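Local structure of VgrG protein (Vibrio cholerae, 4E1F) at residues V89-Y94 against Q109-L114. The protein carries a toxin domain that cross-links G-actin, probably using a bound nucleotide and metal ion. The protein carries 1 engineered substitution. Residues are numbered along the deposited sequence; the frame is centred on the assembly and turned at random.
Sequences VELVSY and QAMLWL. With ADP (adenosine-5'-diphosphate), chain B; SO4 (sulfate ion), chain J.
M111 reaches from helix 101-124 to the backbone of strand 85-97 and runs alongside L91 in the opposite sense. Its CB lies 4.1 Å from L91 CD1. One bond further, CG comes slightly nearer to that same methyl. The sulfur SD then passes L91 CB at 4.1 Å. The terminal methyl CE ends the run, 3.9 Å from L91 CB and at a similar distance from the L91 carbonyl oxygen. It also meets S93, two residues along the strand, with CE 4.1 Å from S93 CB. This reach depends on a straight chain: beyond CG the methionine is fully extended, with chi2 -172° and chi3 179°. I27 and N29 of the adjacent strand 24-30 also touch M111.

L91 answers from the strand with both of its methyls. CD1 faces the root of M111, while CD2 meets L114 CD2 at 3.9 Å, one helical turn further on. With CG anti to the backbone N (chi1 -174°), L114 sends CD2 to L91. Its side chain also packs on F58 of strand 56-68 and I142 of strand 140-144. All the touching residues are buried. Their side chains meet through carbon and sulfur, and CE also rests against the strand backbone.

The other side of the strand serves the nucleotide. V92 points away from the helix, and its CG1 lies 3.6 Å from ADP C3'. The ribose hydroxyl O2' donates a hydrogen bond to the S93 carbonyl oxygen, at 2.7 Å. S93 OG is hydrogen-bonded to the backbone N of I27, which ties the residue to strand 24-30. The result is a helix packed nearly antiparallel on a strand of an alpha/beta fold, with its apolar core on one side and the ADP pocket of the actin cross-linking domain on the other.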
# COMPACT_ATOMS: atom_id res chain seq x y z
N VAL A 89 -11.12 -9.62 6.93
CA VAL A 89 -10.17 -9.06 7.89
C VAL A 89 -8.80 -9.04 7.22
O VAL A 89 -8.40 -10.03 6.61
CB VAL A 89 -10.13 -9.84 9.24
CG1 VAL A 89 -8.96 -9.38 10.13
CG2 VAL A 89 -11.44 -9.69 10.00
N GLU A 90 -8.11 -7.88 7.30
CA GLU A 90 -6.75 -7.79 6.83
C GLU A 90 -5.81 -7.37 7.97
O GLU A 90 -6.08 -6.40 8.68
CB GLU A 90 -6.65 -6.85 5.63
CG GLU A 90 -5.30 -6.90 4.93
CD GLU A 90 -5.19 -5.92 3.78
OE1 GLU A 90 -5.74 -4.80 3.90
OE2 GLU A 90 -4.47 -6.23 2.80
N LEU A 91 -4.71 -8.11 8.13
CA LEU A 91 -3.70 -7.77 9.14
C LEU A 91 -2.62 -6.90 8.45
O LEU A 91 -2.07 -7.29 7.43
CB LEU A 91 -3.13 -9.03 9.80
CG LEU A 91 -4.12 -10.01 10.43
CD1 LEU A 91 -3.39 -11.12 11.11
CD2 LEU A 91 -5.14 -9.33 11.34
N VAL A 92 -2.45 -5.65 8.94
CA VAL A 92 -1.58 -4.61 8.36
C VAL A 92 -0.45 -4.26 9.33
O VAL A 92 -0.67 -3.65 10.37
CB VAL A 92 -2.38 -3.35 7.93
CG1 VAL A 92 -1.49 -2.38 7.18
CG2 VAL A 92 -3.59 -3.74 7.07
N SER A 93 0.76 -4.69 9.01
CA SER A 93 1.87 -4.48 9.93
C SER A 93 2.27 -3.03 10.01
O SER A 93 2.04 -2.26 9.07
CB SER A 93 3.07 -5.35 9.54
OG SER A 93 3.76 -4.73 8.47
N TYR A 94 2.86 -2.67 11.16
CA TYR A 94 3.48 -1.37 11.34
C TYR A 94 4.82 -1.57 10.65
O TYR A 94 5.41 -2.65 10.81
CB TYR A 94 3.65 -1.07 12.83
CG TYR A 94 2.34 -0.63 13.44
CD1 TYR A 94 1.44 -1.56 13.95
CD2 TYR A 94 1.95 0.71 13.42
CE1 TYR A 94 0.20 -1.17 14.46
CE2 TYR A 94 0.72 1.11 13.94
CZ TYR A 94 -0.14 0.17 14.48
OH TYR A 94 -1.35 0.55 15.00
N GLN A 109 5.27 -14.14 13.41
CA GLN A 109 4.87 -14.99 14.54
C GLN A 109 3.59 -14.47 15.22
O GLN A 109 2.74 -15.28 15.61
CB GLN A 109 6.02 -15.12 15.55
CG GLN A 109 7.13 -16.05 15.05
CD GLN A 109 8.32 -16.08 15.97
OE1 GLN A 109 9.09 -15.12 16.06
NE2 GLN A 109 8.53 -17.22 16.62
N ALA A 110 3.46 -13.12 15.37
CA ALA A 110 2.27 -12.53 16.01
C ALA A 110 1.03 -12.69 15.13
O ALA A 110 -0.06 -12.85 15.66
CB ALA A 110 2.52 -11.05 16.34
N MET A 111 1.20 -12.67 13.79
CA MET A 111 0.08 -12.90 12.84
C MET A 111 -0.35 -14.33 12.89
O MET A 111 -1.56 -14.59 12.91
CB MET A 111 0.44 -12.50 11.40
CG MET A 111 0.51 -10.99 11.23
SD MET A 111 0.69 -10.50 9.51
CE MET A 111 0.71 -8.70 9.70
N LEU A 112 0.62 -15.27 12.93
CA LEU A 112 0.33 -16.70 13.04
C LEU A 112 -0.33 -17.04 14.38
O LEU A 112 -1.26 -17.84 14.40
CB LEU A 112 1.60 -17.55 12.83
CG LEU A 112 2.15 -17.60 11.40
CD1 LEU A 112 3.55 -18.22 11.39
CD2 LEU A 112 1.20 -18.34 10.45
N TRP A 113 0.10 -16.40 15.47
CA TRP A 113 -0.55 -16.59 16.77
C TRP A 113 -2.01 -16.10 16.69
O TRP A 113 -2.91 -16.78 17.17
CB TRP A 113 0.21 -15.88 17.93
CG TRP A 113 -0.65 -15.76 19.16
CD1 TRP A 113 -1.01 -16.77 20.02
CD2 TRP A 113 -1.41 -14.60 19.57
NE1 TRP A 113 -1.95 -16.32 20.92
CE2 TRP A 113 -2.23 -15.00 20.65
CE3 TRP A 113 -1.53 -13.30 19.08
CZ2 TRP A 113 -3.11 -14.11 21.29
CZ3 TRP A 113 -2.38 -12.41 19.72
CH2 TRP A 113 -3.12 -12.81 20.85
N LEU A 114 -2.21 -14.88 16.17
CA LEU A 114 -3.54 -14.30 16.05
C LEU A 114 -4.48 -15.20 15.23
O LEU A 114 -5.63 -15.38 15.63
CB LEU A 114 -3.52 -12.82 15.57
CG LEU A 114 -4.91 -12.13 15.59
CD1 LEU A 114 -5.55 -12.15 16.97
CD2 LEU A 114 -4.88 -10.77 15.00
PB ADP B . -5.75 1.36 2.84
O1B ADP B . -6.05 1.73 4.29
O2B ADP B . -6.14 2.57 1.98
O3B ADP B . -6.71 0.18 2.47
PA ADP B . -3.08 0.55 3.72
O1A ADP B . -3.11 1.64 4.75
O2A ADP B . -3.56 -0.75 4.38
O3A ADP B . -4.20 0.98 2.64
O5' ADP B . -1.53 0.34 3.23
C5' ADP B . -0.42 0.40 4.19
C4' ADP B . 0.86 -0.41 4.01
O4' ADP B . 2.01 0.48 3.87
C3' ADP B . 1.25 -1.35 5.17
O3' ADP B . 1.91 -2.55 4.76
C2' ADP B . 2.24 -0.51 5.97
O2' ADP B . 3.14 -1.19 6.84
C1' ADP B . 3.00 0.13 4.83
N9 ADP B . 3.84 1.29 5.19
C8 ADP B . 3.42 2.42 5.82
N7 ADP B . 4.40 3.25 6.11
C5 ADP B . 5.53 2.61 5.62
C6 ADP B . 6.90 2.98 5.59
N6 ADP B . 7.35 4.16 6.04
N1 ADP B . 7.78 2.11 5.03
C2 ADP B . 7.31 0.97 4.53
N3 ADP B . 6.04 0.53 4.47
C4 ADP B . 5.20 1.40 5.04
S SO4 J . -4.24 -17.73 23.56
O1 SO4 J . -4.68 -18.93 24.28
O2 SO4 J . -4.94 -17.65 22.26
O3 SO4 J . -4.55 -16.55 24.37
O4 SO4 J . -2.78 -17.81 23.33